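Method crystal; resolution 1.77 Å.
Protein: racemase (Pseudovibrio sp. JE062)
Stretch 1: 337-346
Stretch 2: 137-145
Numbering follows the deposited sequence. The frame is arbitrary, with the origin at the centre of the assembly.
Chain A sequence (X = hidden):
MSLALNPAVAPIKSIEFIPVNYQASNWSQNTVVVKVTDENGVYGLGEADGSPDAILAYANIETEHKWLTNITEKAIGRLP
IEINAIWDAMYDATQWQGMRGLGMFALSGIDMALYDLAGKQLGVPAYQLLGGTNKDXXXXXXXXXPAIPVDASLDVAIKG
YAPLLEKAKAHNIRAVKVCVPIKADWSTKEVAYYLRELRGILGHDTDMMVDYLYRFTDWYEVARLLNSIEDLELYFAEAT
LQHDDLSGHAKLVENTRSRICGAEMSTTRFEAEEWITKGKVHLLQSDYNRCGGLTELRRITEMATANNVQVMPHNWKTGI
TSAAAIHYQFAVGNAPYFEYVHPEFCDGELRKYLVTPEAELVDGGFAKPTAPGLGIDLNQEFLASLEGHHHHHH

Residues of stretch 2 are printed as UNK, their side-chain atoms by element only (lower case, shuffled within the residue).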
# COMPACT_ATOMS: atom_id res chain seq x y z
N TYR A 337 0.87 8.10 -10.61
CA TYR A 337 -0.08 7.07 -10.23
C TYR A 337 0.24 6.51 -8.85
O TYR A 337 1.25 6.87 -8.24
CB TYR A 337 -0.03 5.91 -11.23
CG TYR A 337 -0.05 6.32 -12.68
CD1 TYR A 337 -1.19 6.89 -13.25
CD2 TYR A 337 1.06 6.12 -13.51
CE1 TYR A 337 -1.23 7.25 -14.59
CE2 TYR A 337 1.03 6.47 -14.85
CZ TYR A 337 -0.12 7.03 -15.39
OH TYR A 337 -0.16 7.38 -16.71
N PHE A 338 -0.64 5.64 -8.37
CA PHE A 338 -0.50 4.96 -7.08
C PHE A 338 -1.27 3.65 -7.23
O PHE A 338 -2.23 3.58 -8.00
CB PHE A 338 -1.04 5.82 -5.94
CG PHE A 338 -2.53 6.04 -5.97
CD1 PHE A 338 -3.35 5.43 -5.03
CD2 PHE A 338 -3.10 6.86 -6.93
CE1 PHE A 338 -4.73 5.63 -5.04
CE2 PHE A 338 -4.49 7.07 -6.95
CZ PHE A 338 -5.29 6.46 -6.00
N GLU A 339 -0.85 2.60 -6.52
CA GLU A 339 -1.52 1.32 -6.66
C GLU A 339 -2.90 1.29 -6.03
O GLU A 339 -3.09 1.72 -4.89
CB GLU A 339 -0.69 0.17 -6.09
CG GLU A 339 -1.40 -1.19 -6.20
CD GLU A 339 -0.50 -2.37 -5.88
OE1 GLU A 339 0.31 -2.27 -4.93
OE2 GLU A 339 -0.61 -3.41 -6.57
N TYR A 340 -3.85 0.75 -6.78
CA TYR A 340 -5.22 0.64 -6.32
C TYR A 340 -5.83 -0.64 -6.87
O TYR A 340 -5.58 -1.02 -8.01
CB TYR A 340 -6.02 1.84 -6.81
CG TYR A 340 -7.33 2.04 -6.09
CD1 TYR A 340 -7.39 2.78 -4.91
CD2 TYR A 340 -8.52 1.50 -6.59
CE1 TYR A 340 -8.60 2.98 -4.25
CE2 TYR A 340 -9.73 1.70 -5.94
CZ TYR A 340 -9.77 2.44 -4.77
OH TYR A 340 -10.96 2.63 -4.13
N VAL A 341 -6.60 -1.32 -6.04
CA VAL A 341 -7.28 -2.54 -6.46
C VAL A 341 -8.75 -2.14 -6.52
O VAL A 341 -9.33 -1.71 -5.53
CB VAL A 341 -7.05 -3.69 -5.46
CG1 VAL A 341 -7.55 -3.30 -4.08
CG2 VAL A 341 -7.75 -4.96 -5.95
N HIS A 342 -9.33 -2.26 -7.71
CA HIS A 342 -10.72 -1.88 -7.90
C HIS A 342 -11.62 -3.11 -7.90
O HIS A 342 -11.24 -4.17 -8.40
CB HIS A 342 -10.86 -1.10 -9.21
CG HIS A 342 -12.19 -0.44 -9.38
ND1 HIS A 342 -13.33 -1.13 -9.72
CD2 HIS A 342 -12.56 0.85 -9.22
CE1 HIS A 342 -14.35 -0.30 -9.75
NE2 HIS A 342 -13.91 0.91 -9.45
N PRO A 343 -12.84 -2.99 -7.34
CA PRO A 343 -13.83 -4.07 -7.25
C PRO A 343 -14.24 -4.68 -8.59
O PRO A 343 -14.50 -5.88 -8.67
CB PRO A 343 -15.00 -3.40 -6.54
CG PRO A 343 -14.33 -2.40 -5.67
CD PRO A 343 -13.31 -1.80 -6.60
N GLU A 344 -14.33 -3.86 -9.63
CA GLU A 344 -14.72 -4.37 -10.95
C GLU A 344 -13.52 -4.89 -11.73
O GLU A 344 -13.65 -5.32 -12.88
CB GLU A 344 -15.42 -3.27 -11.75
CG GLU A 344 -16.76 -2.84 -11.17
CD GLU A 344 -17.44 -1.76 -11.99
OE1 GLU A 344 -17.73 -1.99 -13.18
OE2 GLU A 344 -17.70 -0.67 -11.43
N PHE A 345 -12.34 -4.85 -11.10
CA PHE A 345 -11.11 -5.30 -11.74
C PHE A 345 -10.33 -6.26 -10.85
O PHE A 345 -9.10 -6.29 -10.88
CB PHE A 345 -10.23 -4.10 -12.09
CG PHE A 345 -10.74 -3.30 -13.25
CD1 PHE A 345 -10.41 -3.65 -14.55
CD2 PHE A 345 -11.57 -2.21 -13.04
CE1 PHE A 345 -10.90 -2.91 -15.63
CE2 PHE A 345 -12.07 -1.47 -14.11
CZ PHE A 345 -11.73 -1.83 -15.41
N CYS A 346 -11.05 -7.04 -10.05
CA CYS A 346 -10.40 -7.99 -9.16
C CYS A 346 -11.42 -8.85 -8.45
O CYS A 346 -12.62 -8.56 -8.46
CB CYS A 346 -9.58 -7.25 -8.10
SG CYS A 346 -10.59 -6.64 -6.73
N UNK A 137 -7.79 16.05 -8.99
CA UNK A 137 -8.08 14.62 -9.14
C UNK A 137 -6.81 13.77 -9.14
O UNK A 137 -5.73 14.25 -9.48
c UNK A 137 -8.83 14.34 -10.44
c UNK A 137 -10.18 15.04 -10.56
c UNK A 137 -10.97 13.18 -12.06
c UNK A 137 -11.30 14.05 -10.85
n UNK A 137 -12.03 12.16 -12.33
N UNK A 138 -6.93 12.50 -8.76
CA UNK A 138 -5.79 11.60 -8.77
C UNK A 138 -6.11 10.39 -9.64
O UNK A 138 -7.28 10.03 -9.80
c UNK A 138 -6.54 10.30 -6.74
c UNK A 138 -5.41 11.12 -7.34
c UNK A 138 -5.08 12.33 -6.47
N UNK A 139 -5.08 9.76 -10.21
CA UNK A 139 -5.27 8.61 -11.08
C UNK A 139 -4.46 7.42 -10.61
O UNK A 139 -3.23 7.48 -10.54
n UNK A 139 -7.02 11.49 -14.06
c UNK A 139 -6.20 12.22 -13.34
c UNK A 139 -5.63 10.11 -13.08
c UNK A 139 -6.68 10.16 -13.92
c UNK A 139 -4.87 8.95 -12.51
n UNK A 139 -5.35 11.42 -12.73
N UNK A 140 -5.14 6.31 -10.29
CA UNK A 140 -4.40 5.14 -9.84
C UNK A 140 -4.06 4.22 -11.00
O UNK A 140 -4.58 4.39 -12.10
c UNK A 140 -5.39 4.46 -8.92
c UNK A 140 -6.59 6.08 -10.21
c UNK A 140 -6.67 4.62 -9.73
N UNK A 141 -3.16 3.28 -10.76
CA UNK A 141 -2.87 2.29 -11.78
C UNK A 141 -3.54 1.09 -11.14
O UNK A 141 -3.54 0.96 -9.91
c UNK A 141 -0.75 -0.05 -10.77
c UNK A 141 1.10 1.28 -9.20
c UNK A 141 -0.60 1.32 -10.93
c UNK A 141 0.01 -0.76 -9.85
o UNK A 141 1.68 -0.78 -8.15
c UNK A 141 -1.36 2.08 -12.00
c UNK A 141 0.93 -0.09 -9.06
c UNK A 141 0.33 1.98 -10.13
N UNK A 142 -4.15 0.24 -11.94
CA UNK A 142 -4.83 -0.92 -11.39
C UNK A 142 -4.03 -2.18 -11.62
O UNK A 142 -3.57 -2.44 -12.73
c UNK A 142 -7.25 0.56 -10.42
c UNK A 142 -7.12 0.17 -11.88
c UNK A 142 -8.49 -0.14 -12.48
c UNK A 142 -6.22 -1.06 -12.02
N UNK A 143 -3.85 -2.95 -10.56
CA UNK A 143 -3.10 -4.19 -10.65
C UNK A 143 -4.06 -5.29 -11.09
O UNK A 143 -5.08 -5.53 -10.44
c UNK A 143 -1.64 -5.82 -9.42
o UNK A 143 -1.62 -3.47 -8.90
c UNK A 143 -2.47 -4.55 -9.31
N UNK A 144 -3.73 -5.94 -12.20
CA UNK A 144 -4.57 -6.99 -12.78
C UNK A 144 -3.96 -8.38 -12.74
O UNK A 144 -2.74 -8.54 -12.85
c UNK A 144 -5.36 -5.24 -14.53
c UNK A 144 -5.43 -5.01 -16.04
c UNK A 144 -6.71 -5.03 -13.88
c UNK A 144 -4.87 -6.65 -14.24
N UNK A 145 -4.82 -9.38 -12.60
CA UNK A 145 -4.38 -10.77 -12.59
C UNK A 145 -5.60 -11.68 -12.80
O UNK A 145 -6.51 -11.72 -11.97
c UNK A 145 -3.70 -11.14 -11.27
c UNK A 145 -1.62 -12.40 -11.98
c UNK A 145 -0.86 -13.57 -12.07
o UNK A 145 -0.60 -15.91 -11.63
c UNK A 145 -3.36 -13.62 -10.87
c UNK A 145 -2.88 -12.41 -11.37
c UNK A 145 -2.61 -14.79 -10.96
c UNK A 145 -1.36 -14.76 -11.56

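Position 137 carries four carbons in a row ending in a nitrogen. The chain is out of reach of stretch 1. An unbranched chain with a terminal amine is lysine, Lys137.

Position 138 has three side-chain carbons, the first carrying the other two. One of the outer carbons lies 3.8 Å from CE2 of Phe338. A fork at CB with no polar atom is valine, Val138.

Position 139 has one carbon followed by a five-membered ring of three carbons and two nitrogens. The end of the side chain leads away from stretch 1. The backbone O lies 3.2 Å from CA of Tyr337, a CA-H...O contact. The ring is imidazole: His139.

Position 140 has three carbons that close a ring onto the backbone N. Its CB sits over one face of the Phe338 ring, 3.7 Å from the centroid, and 3.4 Å from CB of Tyr340. The closed ring is proline, Pro140.

Position 141 has one carbon, then a six-carbon ring bearing one oxygen. The ring lies against Glu339, whose CA is over its face, 3.8 Å from the centroid. A phenol ring is tyrosine, Tyr141. Its OH is 3.3 Å from CB of Glu339.

Position 142 has four carbons, forked at the second. One tip lies over the face of the Phe345 ring, 4.1 Å from the centroid. The fork one carbon beyond CB gives leucine, Leu142. Its other tip, CD2, is 3.3 Å from the O of Tyr340.

Position 143 has one carbon carrying an oxygen and a carbon. The oxygen is 2.5 Å from OE2 of Glu339. A branched CB with a hydroxyl is threonine, Thr143. OG1 donates a short hydrogen bond to that carboxylate oxygen.

Position 144 again has four carbons, forked at the second. One tip is 4.0 Å from CD1 of Phe345. This is leucine, Leu144.

Position 145 has one carbon and a six-carbon ring with one oxygen, and makes no contact with stretch 1. It is tyrosine, Tyr145.

The contact is a short parallel pairing, Glu339 with Tyr141 and Tyr340 with Leu142. The N of Tyr141 donates to the O of Phe338 at 2.9 Å, and the N of Tyr340 donates to the O of Tyr141 at 3.2 Å. The pairing then fades: the N of Thr143 is 3.6 Å from the O of Tyr340 and has no partner. Apolar packing on Phe338, Tyr340 and Phe345 supplements the few backbone bonds.

Stretch 2 (137-145) KVHPYLTLY
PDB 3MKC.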